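Local coordinates for protein type II restriction enzyme AgeI (Thalassobius gelatinovorus, PDB 5DWA) that recognises the double-stranded DNA sequence 5'-ACCGGT-3' and cleaves it after the first adenine, leaving 5'-phosphate ends, at residues Pro59-Pro63 with Ser64-His68; Val101-Tyr104 with Asn105-Ala109; Val169-Ala172 with Glu173-Asp177. One frame throughout, in Å; residues are numbered along the deposited sequence. Where two conformers were deposited one is given.

Interaction 1 of 3, residues Pro59-Pro63 with Ser64-His68; sequences PDANP and SDLWH
Asn-62 meets Ser-64 and Asp-65 at the point where the chain turns into helix 63-78, a compact example of helix N-capping. The polar contacts come first. With CG anti to the backbone N (chi1 -175°), the Asn-62 side chain folds over the first turn, and OD1 accepts from Ser-64 N at 3.0 Å, the donor standing above the carbonyl plane rather than on a lone pair. Leu-66 N reaches Asn-62 O at 3.0 Å, and Asp-65 N makes a weak, bent bond to that same carbonyl. The next turn closes by Trp-67 N to Pro-63 O at 3.0 Å. Flat groups also pair: the Asn-62 amide and the Asp-65 carboxylate are stacked with their planes 14° apart, Asn-62 ND2 lying 3.7 Å from Asp-65 OD1.

Apolar contact is slighter. Ala-61 CB rests against Leu-66 CD1 at 4.1 Å, just ahead of the cap.

Beyond the turn, Asn-62 OD1 also accepts from Leu-242 N and ND2 bonds Asn-241, while Asp-65 OD2 forms a salt bridge with Arg-243 and its OD1 accepts from Asn-211. An alanine in place of Asn-62 would probably leave Ser-64 N without its capping acceptor and cost the helix start its tie to Asn-241 and Leu-242. One amide therefore does two jobs, capping the start of the helix and joining it to residues 241-242, with the neighbouring carboxylate probably balanced by the arginine from that same loop.

Interaction 2 of 3, residues Val101-Tyr104 with Asn105-Ala109; sequences VERY and NPVLA
Val-101 turns CG1 anti to its own nitrogen (chi1 172°), which carries that methyl along the helix to Asn-105, whose off-staggered first torsion (chi1 -94°) swings the amide alongside it. The two side chains lie side by side and point the same way, with CG1 of Val-101 3.4 Å from ND2 of Asn-105. Leu-108 drapes its branch over the preceding turn: CG sits 3.3 Å from Tyr-104 O, and CD1 packs on Tyr-104 CB at 3.9 Å.

The backbone frame is that of a proline kink near the end of helix 84-109. Regular bonds persist on both flanks, Asn-105 N to Val-101 O at 3.0 Å and Leu-108 N to Tyr-104 O at 2.9 Å. Between them the nitrogens of Pro-106 and Val-107 make no i-to-i-4 bond to the preceding turn. Pro-106 has no hydrogen to give, and its CD instead faces Glu-102 O at 3.3 Å.

On another side of the helix, Val-107 CG2 approaches the edge of the Arg-103 guanidinium, 4.0 Å from NH1, though this arginine was modelled in two conformers and the contact is less certain. In the same conformer Arg-103 CD lies 3.3 Å above the Tyr-104 ring, over its centre, and CE1 of that ring faces the guanidinium. Beyond the helix, Tyr-104 OH is hydrogen-bonded with Asp-267 and Tyr-240, Arg-103 NE with Phe-262 O, and Asn-105 OD1 accepts from Leu-115 N of the edge strand 113-117. Leu-108 also packs on that strand and on helix 268-277, and Val-107 touches Thr-270 there.

Interaction 3 of 3, residues Val169-Ala172 with Glu173-Asp177; sequences VSLA and ERVSD. With nucleotides of chain C; nucleotides of chain D.
Ser-170 OG is gripped by an arginine and a DNA phosphate: it receives Arg-174 NH2 at 2.8 Å and gives its proton to OP2 of DG7 of chain C at 2.6 Å. Arg-174 holds the serine end-on with both terminal nitrogens, since NH1 also bonds Ser-170 O at 3.0 Å, approaching from above the carbonyl plane. A bend in the arginine chain at chi3 (-78°) turns the guanidinium to the base. NH2 then meets DG7 N7 at 3.0 Å, and NE makes a weak bond to O6 at the same distance. C2' of DC6 of chain C lies over one face and Leu-171 O over the opposite face.

That carbonyl also closes the turn behind. Leu-171 O accepts from Val-175 N at 3.1 Å and, weakly, from Arg-174 N, while Leu-171 CD2 packs on Val-175 CB at 4.0 Å.

Glu-173 comes close to the other strand, its CD 3.3 Å from OP2 of DA4 of chain D; the carboxylate pairs with Lys-224, whose positive charge probably eases that approach to a phosphate.

N7 and O6 form the major-groove edge of guanine, and an arginine reaching both is a classical means of reading that base. In this pre-specific complex the serine ties the reading group to the same nucleotide's phosphate, so base and backbone contacts are coupled, consistent with a part in sequence recognition by this PD-(D/E)XK nuclease.

Overall arrangement
The three contacts follow one another along the chain and differ in their closeness to the DNA. Interaction 3 bonds to one DNA strand and lies against the other, interaction 1 comes within about 4 Å of the nucleic acid at its nearest atom, and interaction 2 stays about 14 Å away. Interactions 1 and 3 have centres about 20 Å apart yet touch, Trp-67 NE1 packing on Val-169 CG1 at 3.5 Å. Interaction 2 lies across the chain's centre from interaction 3, their centres about 25 Å apart. It relates to interaction 1 through its helix: Trp-67 packs on Ser-92 and Ala-95 of helix 84-109, although the nearest atoms of these two contacts remain about 9 Å apart.

Interaction 1 of 3, residues Pro59-Pro63 with Ser64-His68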
ATOM      1  N   PRO A  59     -19.664 -23.571  -8.186  1.00 20.55           N
ATOM      2  CA  PRO A  59     -20.294 -22.356  -8.714  1.00 21.20           C
ATOM      3  C   PRO A  59     -21.208 -21.633  -7.726  1.00 21.08           C
ATOM      4  O   PRO A  59     -21.513 -20.458  -7.943  1.00 21.24           O
ATOM      5  CB  PRO A  59     -21.096 -22.874  -9.910  1.00 22.08           C
ATOM      6  CG  PRO A  59     -21.367 -24.311  -9.596  1.00 20.97           C
ATOM      7  CD  PRO A  59     -20.189 -24.799  -8.814  1.00 20.50           C
ATOM      8  N   ASP A  60     -21.638 -22.308  -6.664  1.00 22.31           N
ATOM      9  CA  ASP A  60     -22.521 -21.677  -5.691  1.00 22.96           C
ATOM     10  C   ASP A  60     -21.759 -21.152  -4.485  1.00 21.56           C
ATOM     11  O   ASP A  60     -22.333 -20.502  -3.609  1.00 23.00           O
ATOM     12  CB  ASP A  60     -23.602 -22.659  -5.240  1.00 25.75           C
ATOM     13  CG  ASP A  60     -24.547 -23.029  -6.362  1.00 30.96           C
ATOM     14  OD1 ASP A  60     -24.759 -22.187  -7.261  1.00 33.06           O
ATOM     15  OD2 ASP A  60     -25.076 -24.159  -6.347  1.00 33.28           O
ATOM     16  N   ALA A  61     -20.463 -21.435  -4.443  1.00 18.79           N
ATOM     17  CA  ALA A  61     -19.632 -20.980  -3.343  1.00 17.07           C
ATOM     18  C   ALA A  61     -19.335 -19.501  -3.519  1.00 16.94           C
ATOM     19  O   ALA A  61     -19.418 -18.973  -4.632  1.00 17.34           O
ATOM     20  CB  ALA A  61     -18.349 -21.782  -3.271  1.00 16.45           C
ATOM     21  N   ASN A  62     -19.002 -18.839  -2.422  1.00 16.66           N
ATOM     22  CA  ASN A  62     -18.580 -17.452  -2.465  1.00 16.47           C
ATOM     23  C   ASN A  62     -17.189 -17.381  -3.100  1.00 15.83           C
ATOM     24  O   ASN A  62     -16.218 -17.894  -2.545  1.00 15.45           O
ATOM     25  CB  ASN A  62     -18.592 -16.854  -1.050  1.00 15.95           C
ATOM     26  CG  ASN A  62     -18.289 -15.368  -1.031  1.00 16.58           C
ATOM     27  OD1 ASN A  62     -17.701 -14.826  -1.971  1.00 15.97           O
ATOM     28  ND2 ASN A  62     -18.694 -14.696   0.044  1.00 16.16           N
ATOM     29  N   PRO A  63     -17.088 -16.742  -4.278  1.00 15.59           N
ATOM     30  CA  PRO A  63     -15.797 -16.706  -4.971  1.00 13.53           C
ATOM     31  C   PRO A  63     -14.706 -16.097  -4.098  1.00 13.58           C
ATOM     32  O   PRO A  63     -13.578 -16.578  -4.057  1.00 14.00           O
ATOM     33  CB  PRO A  63     -16.083 -15.827  -6.195  1.00 14.30           C
ATOM     34  CG  PRO A  63     -17.558 -15.972  -6.428  1.00 14.51           C
ATOM     35  CD  PRO A  63     -18.153 -16.079  -5.047  1.00 14.46           C
ATOM     36  N   SER A  64     -15.063 -15.054  -3.366  1.00 13.42           N
ATOM     37  CA  SER A  64     -14.103 -14.400  -2.486  1.00 13.26           C
ATOM     38  C   SER A  64     -13.600 -15.364  -1.407  1.00 12.95           C
ATOM     39  O   SER A  64     -12.425 -15.322  -1.038  1.00 13.51           O
ATOM     40  CB  SER A  64     -14.725 -13.159  -1.854  1.00 11.87           C
ATOM     41  OG  SER A  64     -13.761 -12.394  -1.158  1.00 12.10           O
ATOM     42  N   ASP A  65     -14.483 -16.236  -0.922  1.00 13.82           N
ATOM     43  CA  ASP A  65     -14.093 -17.250   0.057  1.00 14.50           C
ATOM     44  C   ASP A  65     -13.201 -18.321  -0.567  1.00 14.21           C
ATOM     45  O   ASP A  65     -12.288 -18.821   0.084  1.00 15.25           O
ATOM     46  CB  ASP A  65     -15.328 -17.911   0.689  1.00 16.11           C
ATOM     47  CG  ASP A  65     -15.978 -17.047   1.755  1.00 19.07           C
ATOM     48  OD1 ASP A  65     -15.665 -15.844   1.838  1.00 19.45           O
ATOM     49  OD2 ASP A  65     -16.814 -17.579   2.511  1.00 21.06           O
ATOM     50  N   LEU A  66     -13.443 -18.665  -1.831  1.00 13.85           N
ATOM     51  CA  LEU A  66     -12.575 -19.629  -2.493  1.00 13.45           C
ATOM     52  C   LEU A  66     -11.174 -19.056  -2.627  1.00 13.32           C
ATOM     53  O   LEU A  66     -10.182 -19.759  -2.474  1.00 15.19           O
ATOM     54  CB  LEU A  66     -13.112 -20.019  -3.867  1.00 14.32           C
ATOM     55  CG  LEU A  66     -14.402 -20.838  -3.882  1.00 15.54           C
ATOM     56  CD1 LEU A  66     -14.878 -21.031  -5.307  1.00 16.77           C
ATOM     57  CD2 LEU A  66     -14.166 -22.187  -3.209  1.00 17.44           C
ATOM     58  N   TRP A  67     -11.092 -17.766  -2.924  1.00 13.24           N
ATOM     59  CA  TRP A  67      -9.791 -17.125  -3.044  1.00 11.84           C
ATOM     60  C   TRP A  67      -9.089 -17.055  -1.693  1.00 12.75           C
ATOM     61  O   TRP A  67      -7.917 -17.412  -1.568  1.00 14.14           O
ATOM     62  CB  TRP A  67      -9.955 -15.722  -3.620  1.00 11.58           C
ATOM     63  CG  TRP A  67      -8.698 -15.014  -3.975  1.00 11.39           C
ATOM     64  CD1 TRP A  67      -7.887 -14.292  -3.149  1.00 11.79           C
ATOM     65  CD2 TRP A  67      -8.126 -14.930  -5.280  1.00 10.22           C
ATOM     66  NE1 TRP A  67      -6.831 -13.762  -3.866  1.00 10.48           N
ATOM     67  CE2 TRP A  67      -6.960 -14.143  -5.176  1.00 10.87           C
ATOM     68  CE3 TRP A  67      -8.497 -15.438  -6.532  1.00 10.80           C
ATOM     69  CZ2 TRP A  67      -6.152 -13.861  -6.291  1.00 11.41           C
ATOM     70  CZ3 TRP A  67      -7.703 -15.146  -7.635  1.00 11.20           C
ATOM     71  CH2 TRP A  67      -6.542 -14.360  -7.505  1.00 11.70           C
ATOM     72  N   HIS A  68      -9.818 -16.578  -0.686  1.00 12.32           N
ATOM     73  CA  HIS A  68      -9.224 -16.236   0.596  1.00 13.11           C
ATOM     74  C   HIS A  68      -9.060 -17.421   1.534  1.00 13.53           C
ATOM     75  O   HIS A  68      -8.043 -17.516   2.217  1.00 13.82           O
ATOM     76  CB  HIS A  68     -10.065 -15.152   1.283  1.00 14.24           C
ATOM     77  CG  HIS A  68      -9.526 -14.715   2.608  1.00 17.17           C
ATOM     78  ND1 HIS A  68      -8.248 -14.229   2.768  1.00 18.36           N
ATOM     79  CD2 HIS A  68     -10.096 -14.694   3.836  1.00 19.69           C
ATOM     80  CE1 HIS A  68      -8.052 -13.929   4.040  1.00 20.05           C
ATOM     81  NE2 HIS A  68      -9.158 -14.202   4.708  1.00 21.13           N
TER

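Interaction 2 of 3, residues Val101-Tyr104 with Asn105-Ala109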
ATOM      1  N   VAL A 101      -9.418 -11.884 -17.104  1.00 12.49           N
ATOM      2  CA  VAL A 101      -9.255 -11.992 -18.550  1.00 12.92           C
ATOM      3  C   VAL A 101      -9.695 -13.372 -19.040  1.00 15.04           C
ATOM      4  O   VAL A 101     -10.440 -13.485 -20.024  1.00 15.37           O
ATOM      5  CB  VAL A 101      -7.798 -11.735 -18.965  1.00 12.97           C
ATOM      6  CG1 VAL A 101      -7.588 -12.053 -20.446  1.00 14.35           C
ATOM      7  CG2 VAL A 101      -7.407 -10.300 -18.666  1.00 12.75           C
ATOM      8  N   GLU A 102      -9.259 -14.411 -18.331  1.00 14.71           N
ATOM      9  CA  GLU A 102      -9.597 -15.789 -18.694  1.00 15.64           C
ATOM     10  C   GLU A 102     -11.105 -16.034 -18.647  1.00 16.04           C
ATOM     11  O   GLU A 102     -11.672 -16.674 -19.542  1.00 17.37           O
ATOM     12  CB  GLU A 102      -8.877 -16.772 -17.765  1.00 18.61           C
ATOM     13  CG  GLU A 102      -9.128 -18.247 -18.078  1.00 21.20           C
ATOM     14  CD  GLU A 102      -8.390 -18.715 -19.311  1.00 23.72           C
ATOM     15  OE1 GLU A 102      -7.212 -18.336 -19.491  1.00 25.68           O
ATOM     16  OE2 GLU A 102      -8.993 -19.460 -20.110  1.00 24.79           O
ATOM     17  N   ARG A 103     -11.758 -15.518 -17.610  0.56 14.69           N
ATOM     18  CA  ARG A 103     -13.181 -15.779 -17.414  0.56 15.37           C
ATOM     19  C   ARG A 103     -14.054 -14.982 -18.375  0.56 16.37           C
ATOM     20  O   ARG A 103     -15.032 -15.510 -18.909  0.56 17.21           O
ATOM     21  CB  ARG A 103     -13.593 -15.476 -15.968  0.56 15.26           C
ATOM     22  CG  ARG A 103     -15.062 -15.758 -15.657  0.56 16.60           C
ATOM     23  CD  ARG A 103     -15.886 -14.478 -15.685  0.56 17.19           C
ATOM     24  NE  ARG A 103     -17.291 -14.682 -15.331  0.56 17.24           N
ATOM     25  CZ  ARG A 103     -18.274 -14.825 -16.214  0.56 17.27           C
ATOM     26  NH1 ARG A 103     -18.012 -14.799 -17.515  0.56 17.53           N
ATOM     27  NH2 ARG A 103     -19.522 -14.998 -15.798  0.56 18.09           N
ATOM     28  N   TYR A 104     -13.713 -13.713 -18.586  1.00 16.06           N
ATOM     29  CA  TYR A 104     -14.587 -12.834 -19.347  1.00 13.97           C
ATOM     30  C   TYR A 104     -14.344 -12.733 -20.842  1.00 15.26           C
ATOM     31  O   TYR A 104     -15.287 -12.460 -21.574  1.00 16.23           O
ATOM     32  CB  TYR A 104     -14.535 -11.437 -18.734  1.00 13.64           C
ATOM     33  CG  TYR A 104     -15.374 -11.348 -17.490  1.00 13.90           C
ATOM     34  CD1 TYR A 104     -16.740 -11.568 -17.548  1.00 14.48           C
ATOM     35  CD2 TYR A 104     -14.807 -11.055 -16.255  1.00 14.25           C
ATOM     36  CE1 TYR A 104     -17.531 -11.492 -16.418  1.00 16.00           C
ATOM     37  CE2 TYR A 104     -15.593 -10.971 -15.119  1.00 15.04           C
ATOM     38  CZ  TYR A 104     -16.955 -11.190 -15.206  1.00 16.35           C
ATOM     39  OH  TYR A 104     -17.750 -11.109 -14.086  1.00 18.66           O
ATOM     40  N   ASN A 105     -13.116 -12.930 -21.309  1.00 14.39           N
ATOM     41  CA  ASN A 105     -12.872 -12.741 -22.738  1.00 15.65           C
ATOM     42  C   ASN A 105     -13.702 -13.637 -23.664  1.00 17.88           C
ATOM     43  O   ASN A 105     -14.144 -13.159 -24.702  1.00 17.01           O
ATOM     44  CB  ASN A 105     -11.384 -12.892 -23.060  1.00 16.11           C
ATOM     45  CG  ASN A 105     -10.667 -11.548 -23.048  1.00 16.08           C
ATOM     46  OD1 ASN A 105     -11.292 -10.523 -22.815  1.00 17.14           O
ATOM     47  ND2 ASN A 105      -9.367 -11.549 -23.301  1.00 15.72           N
ATOM     48  N   PRO A 106     -13.934 -14.915 -23.299  1.00 19.02           N
ATOM     49  CA  PRO A 106     -14.781 -15.709 -24.203  1.00 22.09           C
ATOM     50  C   PRO A 106     -16.186 -15.126 -24.404  1.00 23.69           C
ATOM     51  O   PRO A 106     -16.682 -15.095 -25.531  1.00 27.30           O
ATOM     52  CB  PRO A 106     -14.853 -17.070 -23.503  1.00 22.07           C
ATOM     53  CG  PRO A 106     -13.588 -17.154 -22.726  1.00 21.48           C
ATOM     54  CD  PRO A 106     -13.329 -15.751 -22.244  1.00 20.21           C
ATOM     55  N   VAL A 107     -16.813 -14.663 -23.329  1.00 22.94           N
ATOM     56  CA  VAL A 107     -18.160 -14.118 -23.408  1.00 23.01           C
ATOM     57  C   VAL A 107     -18.163 -12.748 -24.076  1.00 21.78           C
ATOM     58  O   VAL A 107     -19.046 -12.432 -24.873  1.00 23.74           O
ATOM     59  CB  VAL A 107     -18.796 -14.027 -22.004  1.00 26.16           C
ATOM     60  CG1 VAL A 107     -20.152 -13.338 -22.063  1.00 27.54           C
ATOM     61  CG2 VAL A 107     -18.921 -15.419 -21.403  1.00 27.72           C
ATOM     62  N   LEU A 108     -17.158 -11.937 -23.768  1.00 19.73           N
ATOM     63  CA  LEU A 108     -17.077 -10.594 -24.322  1.00 18.19           C
ATOM     64  C   LEU A 108     -16.752 -10.603 -25.822  1.00 19.13           C
ATOM     65  O   LEU A 108     -17.165  -9.700 -26.549  1.00 18.67           O
ATOM     66  CB  LEU A 108     -16.042  -9.776 -23.555  1.00 16.07           C
ATOM     67  CG  LEU A 108     -16.460  -9.406 -22.136  1.00 16.33           C
ATOM     68  CD1 LEU A 108     -15.305  -8.734 -21.427  1.00 16.03           C
ATOM     69  CD2 LEU A 108     -17.683  -8.500 -22.177  1.00 17.57           C
ATOM     70  N   ALA A 109     -16.033 -11.626 -26.275  1.00 19.33           N
ATOM     71  CA  ALA A 109     -15.639 -11.721 -27.684  1.00 20.61           C
ATOM     72  C   ALA A 109     -16.848 -11.760 -28.613  1.00 21.71           C
ATOM     73  O   ALA A 109     -16.779 -11.272 -29.740  1.00 21.84           O
ATOM     74  CB  ALA A 109     -14.765 -12.933 -27.913  1.00 21.61           C
TER

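Interaction 3 of 3, residues Val169-Ala172 with Glu173-Asp177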
ATOM      1  N   VAL A 169      -7.881  -7.593  -5.332  1.00 13.43           N
ATOM      2  CA  VAL A 169      -8.395  -8.664  -4.489  1.00 13.58           C
ATOM      3  C   VAL A 169      -9.056  -8.072  -3.246  1.00 12.48           C
ATOM      4  O   VAL A 169     -10.165  -8.456  -2.876  1.00 13.85           O
ATOM      5  CB  VAL A 169      -7.289  -9.624  -4.069  1.00 13.95           C
ATOM      6  CG1 VAL A 169      -7.768 -10.542  -2.931  1.00 14.12           C
ATOM      7  CG2 VAL A 169      -6.801 -10.426  -5.271  1.00 15.72           C
ATOM      8  N   SER A 170      -8.378  -7.104  -2.643  1.00 11.85           N
ATOM      9  CA  SER A 170      -8.840  -6.488  -1.406  1.00 11.48           C
ATOM     10  C   SER A 170      -8.652  -4.992  -1.518  1.00 12.57           C
ATOM     11  O   SER A 170      -7.736  -4.529  -2.187  1.00 12.70           O
ATOM     12  CB  SER A 170      -8.077  -7.044  -0.199  1.00 11.79           C
ATOM     13  OG  SER A 170      -6.670  -6.977  -0.398  1.00 11.98           O
ATOM     14  N   LEU A 171      -9.511  -4.235  -0.842  1.00 14.34           N
ATOM     15  CA  LEU A 171      -9.528  -2.787  -1.014  1.00 14.67           C
ATOM     16  C   LEU A 171      -8.617  -2.064  -0.028  1.00 15.26           C
ATOM     17  O   LEU A 171      -7.828  -1.210  -0.440  1.00 16.14           O
ATOM     18  CB  LEU A 171     -10.961  -2.268  -0.894  1.00 14.65           C
ATOM     19  CG  LEU A 171     -11.937  -2.812  -1.938  1.00 15.03           C
ATOM     20  CD1 LEU A 171     -13.317  -2.179  -1.769  1.00 17.81           C
ATOM     21  CD2 LEU A 171     -11.404  -2.585  -3.365  1.00 16.21           C
ATOM     22  N   ALA A 172      -8.714  -2.425   1.258  1.00 15.67           N
ATOM     23  CA  ALA A 172      -8.012  -1.717   2.340  1.00 17.17           C
ATOM     24  C   ALA A 172      -8.082  -0.220   2.078  1.00 18.31           C
ATOM     25  O   ALA A 172      -9.154   0.288   1.770  1.00 19.61           O
ATOM     26  CB  ALA A 172      -6.564  -2.190   2.471  1.00 18.07           C
ATOM     27  N   GLU A 173      -6.969   0.497   2.176  1.00 16.61           N
ATOM     28  CA  GLU A 173      -6.991   1.875   1.687  1.00 17.97           C
ATOM     29  C   GLU A 173      -6.222   1.966   0.384  1.00 16.99           C
ATOM     30  O   GLU A 173      -6.014   3.049  -0.164  1.00 18.80           O
ATOM     31  CB  GLU A 173      -6.415   2.848   2.716  1.00 19.97           C
ATOM     32  CG  GLU A 173      -7.367   3.171   3.861  1.00 22.72           C
ATOM     33  CD  GLU A 173      -8.701   3.727   3.394  1.00 24.37           C
ATOM     34  OE1 GLU A 173      -8.769   4.375   2.324  1.00 26.95           O
ATOM     35  OE2 GLU A 173      -9.697   3.506   4.107  1.00 24.08           O
ATOM     36  N   ARG A 174      -5.815   0.810  -0.118  1.00 15.02           N
ATOM     37  CA  ARG A 174      -5.061   0.753  -1.357  1.00 14.66           C
ATOM     38  C   ARG A 174      -5.923   1.135  -2.556  1.00 15.24           C
ATOM     39  O   ARG A 174      -5.403   1.547  -3.588  1.00 15.72           O
ATOM     40  CB  ARG A 174      -4.466  -0.641  -1.531  1.00 15.87           C
ATOM     41  CG  ARG A 174      -3.242  -0.859  -0.663  1.00 15.87           C
ATOM     42  CD  ARG A 174      -2.740  -2.280  -0.747  1.00 14.99           C
ATOM     43  NE  ARG A 174      -3.549  -3.188   0.053  1.00 14.47           N
ATOM     44  CZ  ARG A 174      -4.533  -3.943  -0.419  1.00 13.88           C
ATOM     45  NH1 ARG A 174      -4.819  -3.950  -1.720  1.00 14.91           N
ATOM     46  NH2 ARG A 174      -5.220  -4.720   0.409  1.00 13.54           N
ATOM     47  N   VAL A 175      -7.240   1.051  -2.413  1.00 16.38           N
ATOM     48  CA  VAL A 175      -8.118   1.438  -3.504  1.00 16.43           C
ATOM     49  C   VAL A 175      -8.020   2.954  -3.740  1.00 16.33           C
ATOM     50  O   VAL A 175      -8.303   3.445  -4.835  1.00 15.70           O
ATOM     51  CB  VAL A 175      -9.580   0.992  -3.239  1.00 16.77           C
ATOM     52  CG1 VAL A 175     -10.153   1.704  -2.020  1.00 17.64           C
ATOM     53  CG2 VAL A 175     -10.454   1.240  -4.474  1.00 16.93           C
ATOM     54  N   SER A 176      -7.603   3.694  -2.714  0.50 18.06           N
ATOM     55  CA  SER A 176      -7.382   5.127  -2.869  0.50 18.83           C
ATOM     56  C   SER A 176      -6.284   5.412  -3.895  0.50 18.53           C
ATOM     57  O   SER A 176      -6.285   6.474  -4.527  0.50 19.63           O
ATOM     58  CB  SER A 176      -7.032   5.765  -1.522  0.50 20.77           C
ATOM     59  OG  SER A 176      -8.048   5.515  -0.570  0.50 21.83           O
ATOM     60  N   ASP A 177      -5.371   4.457  -4.071  1.00 18.23           N
ATOM     61  CA  ASP A 177      -4.314   4.560  -5.088  1.00 18.07           C
ATOM     62  C   ASP A 177      -4.913   4.678  -6.485  1.00 17.49           C
ATOM     63  O   ASP A 177      -4.320   5.289  -7.374  1.00 18.60           O
ATOM     64  CB  ASP A 177      -3.373   3.342  -5.081  1.00 19.56           C
ATOM     65  CG  ASP A 177      -2.635   3.156  -3.772  1.00 22.34           C
ATOM     66  OD1 ASP A 177      -2.798   3.982  -2.850  1.00 24.18           O
ATOM     67  OD2 ASP A 177      -1.878   2.164  -3.672  1.00 23.96           O
TER
ATOM     68  P    DC C   6      -3.205  -6.082  -4.770  1.00 23.56           P
ATOM     69  OP1  DC C   6      -4.340  -6.728  -5.410  1.00 23.86           O
ATOM     70  OP2  DC C   6      -3.194  -4.649  -4.429  1.00 27.58           O
ATOM     71  O5'  DC C   6      -2.934  -6.895  -3.424  1.00 17.38           O
ATOM     72  C5'  DC C   6      -2.744  -8.277  -3.485  1.00 15.04           C
ATOM     73  C4'  DC C   6      -2.359  -8.786  -2.117  1.00 12.75           C
ATOM     74  O4'  DC C   6      -1.158  -8.123  -1.669  1.00 13.05           O
ATOM     75  C3'  DC C   6      -3.396  -8.583  -1.026  1.00 11.36           C
ATOM     76  O3'  DC C   6      -3.400  -9.730  -0.227  1.00 11.16           O
ATOM     77  C2'  DC C   6      -2.870  -7.366  -0.251  1.00 11.86           C
ATOM     78  C1'  DC C   6      -1.363  -7.519  -0.404  1.00 13.01           C
ATOM     79  N1   DC C   6      -0.627  -6.241  -0.430  1.00 12.67           N
ATOM     80  C2   DC C   6       0.416  -5.999   0.471  1.00 13.16           C
ATOM     81  O2   DC C   6       0.688  -6.839   1.337  1.00 13.75           O
ATOM     82  N3   DC C   6       1.090  -4.826   0.387  1.00 13.80           N
ATOM     83  C4   DC C   6       0.782  -3.946  -0.561  1.00 14.24           C
ATOM     84  N4   DC C   6       1.470  -2.804  -0.599  1.00 14.75           N
ATOM     85  C5   DC C   6      -0.249  -4.192  -1.505  1.00 13.79           C
ATOM     86  C6   DC C   6      -0.916  -5.338  -1.411  1.00 12.89           C
ATOM     87  P    DG C   7      -4.735 -10.242   0.496  1.00 11.17           P
ATOM     88  OP1  DG C   7      -4.932 -11.647   0.081  1.00 11.29           O
ATOM     89  OP2  DG C   7      -5.830  -9.270   0.361  1.00 12.73           O
ATOM     90  O5'  DG C   7      -4.329 -10.244   2.039  1.00 12.07           O
ATOM     91  C5'  DG C   7      -3.215 -10.974   2.495  1.00 10.92           C
ATOM     92  C4'  DG C   7      -2.946 -10.623   3.950  1.00 11.08           C
ATOM     93  O4'  DG C   7      -2.333  -9.311   4.028  1.00 12.00           O
ATOM     94  C3'  DG C   7      -4.190 -10.536   4.819  1.00 11.27           C
ATOM     95  O3'  DG C   7      -3.848 -10.931   6.117  1.00 12.38           O
ATOM     96  C2'  DG C   7      -4.537  -9.043   4.769  1.00 11.93           C
ATOM     97  C1'  DG C   7      -3.154  -8.421   4.785  1.00 12.14           C
ATOM     98  N9   DG C   7      -3.070  -7.140   4.113  1.00 11.71           N
ATOM     99  C8   DG C   7      -4.033  -6.529   3.341  1.00 11.87           C
ATOM    100  N7   DG C   7      -3.624  -5.412   2.808  1.00 10.99           N
ATOM    101  C5   DG C   7      -2.305  -5.298   3.221  1.00 10.61           C
ATOM    102  C6   DG C   7      -1.345  -4.297   2.953  1.00 11.73           C
ATOM    103  O6   DG C   7      -1.470  -3.281   2.253  1.00 12.86           O
ATOM    104  N1   DG C   7      -0.131  -4.567   3.564  1.00 11.96           N
ATOM    105  C2   DG C   7       0.129  -5.667   4.344  1.00 11.81           C
ATOM    106  N2   DG C   7       1.364  -5.758   4.844  1.00 13.02           N
ATOM    107  N3   DG C   7      -0.760  -6.607   4.607  1.00 11.65           N
ATOM    108  C4   DG C   7      -1.949  -6.361   4.015  1.00 11.51           C
TER
ATOM    109  P    DA D   4      -7.071   5.995   6.790  1.00 22.50           P
ATOM    110  OP1  DA D   4      -6.714   7.209   7.569  1.00 25.16           O
ATOM    111  OP2  DA D   4      -7.718   6.123   5.465  1.00 23.02           O
ATOM    112  O5'  DA D   4      -5.760   5.098   6.615  1.00 22.04           O
ATOM    113  C5'  DA D   4      -4.788   5.091   7.635  1.00 21.27           C
ATOM    114  C4'  DA D   4      -3.781   3.986   7.421  1.00 20.28           C
ATOM    115  O4'  DA D   4      -4.349   2.719   7.816  1.00 19.64           O
ATOM    116  C3'  DA D   4      -3.307   3.794   5.978  1.00 20.14           C
ATOM    117  O3'  DA D   4      -1.941   3.543   6.000  1.00 21.96           O
ATOM    118  C2'  DA D   4      -4.048   2.537   5.542  1.00 18.51           C
ATOM    119  C1'  DA D   4      -3.992   1.776   6.847  1.00 18.12           C
ATOM    120  N9   DA D   4      -4.891   0.650   6.930  1.00 16.67           N
ATOM    121  C8   DA D   4      -5.921   0.340   6.091  1.00 15.63           C
ATOM    122  N7   DA D   4      -6.562  -0.751   6.427  1.00 15.59           N
ATOM    123  C5   DA D   4      -5.896  -1.179   7.572  1.00 14.85           C
ATOM    124  C6   DA D   4      -6.071  -2.290   8.417  1.00 14.43           C
ATOM    125  N6   DA D   4      -7.024  -3.207   8.245  1.00 15.14           N
ATOM    126  N1   DA D   4      -5.232  -2.413   9.462  1.00 15.66           N
ATOM    127  C2   DA D   4      -4.277  -1.498   9.641  1.00 15.41           C
ATOM    128  N3   DA D   4      -4.014  -0.418   8.915  1.00 15.86           N
ATOM    129  C4   DA D   4      -4.869  -0.321   7.888  1.00 14.80           C
TER